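Local coordinates for protein kappa-carrageenase (PDB 1DYP) that hydrolyses internal beta-1,4 linkages between galactose 4-sulfate and 3,6-anhydrogalactose in kappa-carrageenan, through its family 16 glycoside hydrolase catalytic domain, at residues K30-K44 with P81-A93. The protein carries 1 engineered substitution. Sequence-based numbering, arbitrary orientation.
Sequences KWNFQTENYGVWSWK and PLYYTSGVAKSRA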
loop_
_atom_site.group_PDB
_atom_site.type_symbol
_atom_site.label_atom_id
_atom_site.label_comp_id
_atom_site.label_asym_id
_atom_site.label_seq_id
_atom_site.Cartn_x
_atom_site.Cartn_y
_atom_site.Cartn_z
ATOM N N LYS A 30 -14.734 0.378 10.784
ATOM C CA LYS A 30 -13.727 1.311 10.312
ATOM C C LYS A 30 -12.963 0.786 9.105
ATOM O O LYS A 30 -12.679 1.537 8.170
ATOM C CB LYS A 30 -12.749 1.610 11.451
ATOM C CG LYS A 30 -11.660 2.617 11.119
ATOM C CD LYS A 30 -10.774 2.879 12.333
ATOM C CE LYS A 30 -11.553 3.570 13.448
ATOM N NZ LYS A 30 -10.703 3.826 14.643
ATOM N N TRP A 31 -12.646 -0.506 9.124
ATOM C CA TRP A 31 -11.881 -1.116 8.042
ATOM C C TRP A 31 -12.604 -2.185 7.247
ATOM O O TRP A 31 -13.404 -2.950 7.783
ATOM C CB TRP A 31 -10.605 -1.768 8.579
ATOM C CG TRP A 31 -9.793 -0.899 9.455
ATOM C CD1 TRP A 31 -9.852 -0.821 10.816
ATOM C CD2 TRP A 31 -8.816 0.058 9.036
ATOM N NE1 TRP A 31 -8.972 0.130 11.272
ATOM C CE2 TRP A 31 -8.324 0.686 10.201
ATOM C CE3 TRP A 31 -8.310 0.449 7.788
ATOM C CZ2 TRP A 31 -7.348 1.686 10.156
ATOM C CZ3 TRP A 31 -7.341 1.444 7.743
ATOM C CH2 TRP A 31 -6.870 2.051 8.920
ATOM N N ASN A 32 -12.290 -2.234 5.958
ATOM C CA ASN A 32 -12.829 -3.255 5.074
ATOM C C ASN A 32 -11.678 -4.259 5.017
ATOM O O ASN A 32 -10.614 -3.961 4.466
ATOM C CB ASN A 32 -13.095 -2.684 3.685
ATOM C CG ASN A 32 -13.713 -3.702 2.753
ATOM O OD1 ASN A 32 -13.486 -4.903 2.894
ATOM N ND2 ASN A 32 -14.487 -3.227 1.787
ATOM N N PHE A 33 -11.880 -5.433 5.608
ATOM C CA PHE A 33 -10.843 -6.461 5.649
ATOM C C PHE A 33 -10.901 -7.475 4.507
ATOM O O PHE A 33 -10.225 -8.500 4.543
ATOM C CB PHE A 33 -10.896 -7.191 6.993
ATOM C CG PHE A 33 -10.556 -6.318 8.172
ATOM C CD1 PHE A 33 -9.246 -5.904 8.394
ATOM C CD2 PHE A 33 -11.544 -5.916 9.064
ATOM C CE1 PHE A 33 -8.925 -5.100 9.489
ATOM C CE2 PHE A 33 -11.233 -5.112 10.162
ATOM C CZ PHE A 33 -9.923 -4.704 10.376
ATOM N N GLN A 34 -11.712 -7.191 3.499
ATOM C CA GLN A 34 -11.818 -8.073 2.345
ATOM C C GLN A 34 -12.325 -7.231 1.186
ATOM O O GLN A 34 -13.499 -7.280 0.823
ATOM C CB GLN A 34 -12.771 -9.234 2.636
ATOM C CG GLN A 34 -12.758 -10.310 1.560
ATOM C CD GLN A 34 -13.503 -11.563 1.973
ATOM O OE1 GLN A 34 -13.103 -12.262 2.908
ATOM N NE2 GLN A 34 -14.597 -11.856 1.277
ATOM N N THR A 35 -11.415 -6.444 0.623
ATOM C CA THR A 35 -11.717 -5.539 -0.475
ATOM C C THR A 35 -11.761 -6.229 -1.829
ATOM O O THR A 35 -11.652 -7.452 -1.924
ATOM C CB THR A 35 -10.665 -4.426 -0.557
ATOM O OG1 THR A 35 -9.407 -4.992 -0.949
ATOM C CG2 THR A 35 -10.507 -3.749 0.799
ATOM N N GLU A 36 -11.920 -5.427 -2.876
ATOM C CA GLU A 36 -11.956 -5.951 -4.231
ATOM C C GLU A 36 -10.610 -6.620 -4.486
ATOM O O GLU A 36 -9.586 -6.180 -3.963
ATOM C CB GLU A 36 -12.205 -4.817 -5.237
ATOM C CG GLU A 36 -11.021 -3.884 -5.546
ATOM C CD GLU A 36 -10.634 -2.934 -4.413
ATOM O OE1 GLU A 36 -11.432 -2.725 -3.472
ATOM O OE2 GLU A 36 -9.518 -2.370 -4.483
ATOM N N ASN A 37 -10.614 -7.687 -5.277
ATOM C CA ASN A 37 -9.383 -8.409 -5.568
ATOM C C ASN A 37 -8.625 -7.892 -6.776
ATOM O O ASN A 37 -9.196 -7.305 -7.692
ATOM C CB ASN A 37 -9.671 -9.897 -5.769
ATOM C CG ASN A 37 -10.088 -10.587 -4.489
ATOM O OD1 ASN A 37 -9.436 -10.442 -3.455
ATOM N ND2 ASN A 37 -11.173 -11.349 -4.551
ATOM N N TYR A 38 -7.320 -8.123 -6.753
ATOM C CA TYR A 38 -6.431 -7.729 -7.833
ATOM C C TYR A 38 -5.129 -8.490 -7.639
ATOM O O TYR A 38 -5.004 -9.272 -6.695
ATOM C CB TYR A 38 -6.214 -6.213 -7.827
ATOM C CG TYR A 38 -5.875 -5.617 -6.481
ATOM C CD1 TYR A 38 -4.567 -5.625 -5.999
ATOM C CD2 TYR A 38 -6.866 -5.031 -5.692
ATOM C CE1 TYR A 38 -4.255 -5.057 -4.763
ATOM C CE2 TYR A 38 -6.565 -4.466 -4.456
ATOM C CZ TYR A 38 -5.260 -4.481 -4.000
ATOM O OH TYR A 38 -4.964 -3.915 -2.781
ATOM N N GLY A 39 -4.162 -8.279 -8.523
ATOM C CA GLY A 39 -2.916 -9.008 -8.397
ATOM C C GLY A 39 -3.176 -10.481 -8.660
ATOM O O GLY A 39 -4.114 -10.829 -9.382
ATOM N N VAL A 40 -2.365 -11.353 -8.074
ATOM C CA VAL A 40 -2.535 -12.785 -8.277
ATOM C C VAL A 40 -2.801 -13.524 -6.974
ATOM O O VAL A 40 -2.306 -14.624 -6.743
ATOM C CB VAL A 40 -1.309 -13.395 -8.975
ATOM C CG1 VAL A 40 -1.196 -12.824 -10.376
ATOM C CG2 VAL A 40 -0.045 -13.101 -8.176
ATOM N N TRP A 41 -3.587 -12.892 -6.116
ATOM C CA TRP A 41 -3.967 -13.481 -4.843
ATOM C C TRP A 41 -5.354 -12.949 -4.561
ATOM O O TRP A 41 -5.864 -12.117 -5.304
ATOM C CB TRP A 41 -3.001 -13.047 -3.737
ATOM C CG TRP A 41 -2.898 -11.562 -3.592
ATOM C CD1 TRP A 41 -3.707 -10.749 -2.852
ATOM C CD2 TRP A 41 -1.971 -10.704 -4.264
ATOM N NE1 TRP A 41 -3.343 -9.434 -3.026
ATOM C CE2 TRP A 41 -2.279 -9.378 -3.889
ATOM C CE3 TRP A 41 -0.909 -10.927 -5.152
ATOM C CZ2 TRP A 41 -1.563 -8.276 -4.372
ATOM C CZ3 TRP A 41 -0.194 -9.829 -5.633
ATOM C CH2 TRP A 41 -0.526 -8.520 -5.238
ATOM N N SER A 42 -5.979 -13.444 -3.504
ATOM C CA SER A 42 -7.297 -12.964 -3.143
ATOM C C SER A 42 -7.260 -12.589 -1.677
ATOM O O SER A 42 -6.556 -13.212 -0.884
ATOM C CB SER A 42 -8.356 -14.042 -3.380
ATOM O OG SER A 42 -8.448 -14.364 -4.757
ATOM N N TRP A 43 -8.003 -11.551 -1.327
ATOM C CA TRP A 43 -8.067 -11.113 0.054
ATOM C C TRP A 43 -9.065 -11.987 0.797
ATOM O O TRP A 43 -10.092 -12.377 0.246
ATOM C CB TRP A 43 -8.543 -9.664 0.138
ATOM C CG TRP A 43 -7.740 -8.706 -0.666
ATOM C CD1 TRP A 43 -8.186 -7.933 -1.695
ATOM C CD2 TRP A 43 -6.357 -8.382 -0.487
ATOM N NE1 TRP A 43 -7.169 -7.141 -2.168
ATOM C CE2 TRP A 43 -6.033 -7.397 -1.444
ATOM C CE3 TRP A 43 -5.358 -8.828 0.393
ATOM C CZ2 TRP A 43 -4.751 -6.845 -1.552
ATOM C CZ3 TRP A 43 -4.080 -8.278 0.287
ATOM C CH2 TRP A 43 -3.790 -7.295 -0.681
ATOM N N LYS A 44 -8.757 -12.297 2.048
ATOM C CA LYS A 44 -9.660 -13.087 2.870
ATOM C C LYS A 44 -9.717 -12.445 4.242
ATOM O O LYS A 44 -8.682 -12.167 4.853
ATOM C CB LYS A 44 -9.183 -14.536 2.991
ATOM C CG LYS A 44 -9.214 -15.321 1.685
ATOM C CD LYS A 44 -10.627 -15.488 1.147
ATOM C CE LYS A 44 -10.618 -16.300 -0.143
ATOM N NZ LYS A 44 -11.984 -16.534 -0.695
ATOM N N PRO A 81 -7.035 -20.234 -11.736
ATOM C CA PRO A 81 -6.349 -20.748 -10.550
ATOM C C PRO A 81 -5.279 -19.825 -9.977
ATOM O O PRO A 81 -4.404 -19.342 -10.697
ATOM C CB PRO A 81 -5.769 -22.073 -11.036
ATOM C CG PRO A 81 -5.483 -21.796 -12.474
ATOM C CD PRO A 81 -6.707 -21.040 -12.926
ATOM N N LEU A 82 -5.379 -19.574 -8.674
ATOM C CA LEU A 82 -4.409 -18.755 -7.960
ATOM C C LEU A 82 -3.897 -19.612 -6.815
ATOM O O LEU A 82 -4.524 -20.609 -6.451
ATOM C CB LEU A 82 -5.042 -17.458 -7.456
ATOM C CG LEU A 82 -5.449 -16.512 -8.596
ATOM C CD1 LEU A 82 -6.056 -15.242 -8.021
ATOM C CD2 LEU A 82 -4.227 -16.179 -9.459
ATOM N N TYR A 83 -2.777 -19.219 -6.224
ATOM C CA TYR A 83 -2.167 -20.059 -5.203
ATOM C C TYR A 83 -1.964 -19.484 -3.809
ATOM O O TYR A 83 -1.582 -20.212 -2.890
ATOM C CB TYR A 83 -0.835 -20.557 -5.763
ATOM C CG TYR A 83 -0.980 -21.022 -7.192
ATOM C CD1 TYR A 83 -1.585 -22.241 -7.489
ATOM C CD2 TYR A 83 -0.589 -20.206 -8.258
ATOM C CE1 TYR A 83 -1.802 -22.635 -8.806
ATOM C CE2 TYR A 83 -0.801 -20.590 -9.577
ATOM C CZ TYR A 83 -1.411 -21.805 -9.844
ATOM O OH TYR A 83 -1.632 -22.185 -11.149
ATOM N N TYR A 84 -2.222 -18.192 -3.650
ATOM C CA TYR A 84 -2.049 -17.549 -2.356
ATOM C C TYR A 84 -3.184 -16.594 -2.027
ATOM O O TYR A 84 -3.789 -16.001 -2.919
ATOM C CB TYR A 84 -0.734 -16.754 -2.313
ATOM C CG TYR A 84 0.500 -17.571 -2.580
ATOM C CD1 TYR A 84 0.899 -17.862 -3.884
ATOM C CD2 TYR A 84 1.255 -18.084 -1.526
ATOM C CE1 TYR A 84 2.023 -18.648 -4.133
ATOM C CE2 TYR A 84 2.376 -18.873 -1.763
ATOM C CZ TYR A 84 2.753 -19.152 -3.068
ATOM O OH TYR A 84 3.855 -19.945 -3.306
ATOM N N THR A 85 -3.478 -16.462 -0.739
ATOM C CA THR A 85 -4.494 -15.523 -0.280
ATOM C C THR A 85 -3.746 -14.615 0.681
ATOM O O THR A 85 -2.703 -14.996 1.213
ATOM C CB THR A 85 -5.666 -16.208 0.460
ATOM O OG1 THR A 85 -5.171 -16.976 1.564
ATOM C CG2 THR A 85 -6.444 -17.105 -0.498
ATOM N N SER A 86 -4.244 -13.406 0.890
ATOM C CA SER A 86 -3.545 -12.511 1.797
ATOM C C SER A 86 -4.495 -11.641 2.598
ATOM O O SER A 86 -5.715 -11.792 2.511
ATOM C CB SER A 86 -2.556 -11.640 1.024
ATOM O OG SER A 86 -1.607 -11.075 1.909
ATOM N N GLY A 87 -3.920 -10.729 3.373
ATOM C CA GLY A 87 -4.713 -9.856 4.217
ATOM C C GLY A 87 -4.632 -8.387 3.865
ATOM O O GLY A 87 -3.612 -7.895 3.378
ATOM N N VAL A 88 -5.726 -7.686 4.129
ATOM C CA VAL A 88 -5.823 -6.263 3.848
ATOM C C VAL A 88 -6.748 -5.576 4.843
ATOM O O VAL A 88 -7.666 -6.192 5.394
ATOM C CB VAL A 88 -6.377 -6.016 2.418
ATOM C CG1 VAL A 88 -7.752 -6.662 2.279
ATOM C CG2 VAL A 88 -6.461 -4.517 2.131
ATOM N N ALA A 89 -6.469 -4.301 5.086
ATOM C CA ALA A 89 -7.283 -3.459 5.956
ATOM C C ALA A 89 -7.349 -2.145 5.187
ATOM O O ALA A 89 -6.359 -1.420 5.092
ATOM C CB ALA A 89 -6.608 -3.258 7.309
ATOM N N LYS A 90 -8.513 -1.859 4.610
ATOM C CA LYS A 90 -8.715 -0.646 3.819
ATOM C C LYS A 90 -9.733 0.243 4.524
ATOM O O LYS A 90 -10.860 -0.181 4.774
ATOM C CB LYS A 90 -9.227 -1.034 2.430
ATOM C CG LYS A 90 -9.523 0.122 1.487
ATOM C CD LYS A 90 -10.214 -0.417 0.236
ATOM C CE LYS A 90 -10.568 0.669 -0.765
ATOM N NZ LYS A 90 -11.268 0.069 -1.948
ATOM N N SER A 91 -9.348 1.474 4.842
ATOM C CA SER A 91 -10.268 2.364 5.538
ATOM C C SER A 91 -11.470 2.679 4.669
ATOM O O SER A 91 -11.341 2.888 3.462
ATOM C CB SER A 91 -9.574 3.670 5.954
ATOM O OG SER A 91 -9.331 4.524 4.846
ATOM N N ARG A 92 -12.646 2.698 5.281
ATOM C CA ARG A 92 -13.847 3.014 4.530
ATOM C C ARG A 92 -13.848 4.514 4.256
ATOM O O ARG A 92 -14.327 4.964 3.213
ATOM C CB ARG A 92 -15.089 2.586 5.312
ATOM C CG ARG A 92 -15.166 1.073 5.502
ATOM C CD ARG A 92 -16.422 0.653 6.245
ATOM N NE ARG A 92 -16.375 -0.753 6.645
ATOM C CZ ARG A 92 -16.472 -1.781 5.807
ATOM N NH1 ARG A 92 -16.627 -1.573 4.507
ATOM N NH2 ARG A 92 -16.412 -3.022 6.271
ATOM N N ALA A 93 -13.291 5.279 5.188
ATOM C CA ALA A 93 -13.203 6.727 5.039
ATOM C C ALA A 93 -12.074 7.076 4.074
ATOM O O ALA A 93 -11.122 6.309 3.909
ATOM C CB ALA A 93 -12.950 7.377 6.390
HETATM O O HOH W 1 -12.725 4.330 7.978
HETATM O O HOH W 2 -7.777 -9.440 4.999
HETATM O O HOH W 3 -1.254 -17.012 -6.898
#
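Val88 sits over one face of the Trp43 indole, crossing it at about a right angle, its CB 3.8 Å from the centroid of the six-membered ring, a CH-pi contact 17° off the normal. Val88 CG1, placed between backbone N and carbonyl carbon (chi1 59°), reaches the pyrrole side, 3.5 Å from Trp43 CD2. Trp41 NE1 sits over the opposite face, 3.2 Å above the plane, so the indole is sandwiched. Replacing Trp43 by an alanine is likely to strip the cover from Val88 CB and CG1 and open a gap beside Trp41 NE1. Farther along, fully extended Lys90 crosses Thr35, whose CG2 packs tightly against Lys90 CD at 3.4 Å, and ends in a weak salt bridge, NZ to Glu36 OE1 3.2 Å; Tyr120 holds Glu36 OE2. The Arg92 guanidinium lays one face over Asn32 CA, and Phe33 CE1 meets Ala89 CB at 3.7 Å. Residues 31-32 pair antiparallel with 90-91, Asn32 N to Lys90 O 2.8 Å, whereas 42-43 run parallel to 85-86, Ser86 N to Ser42 O 2.9 Å. Along its other edge strand 75-95 pairs with 54-70 and then 225-233 within the family's beta-sandwich, with Trp41 close to Arg234, important for substrate recognition.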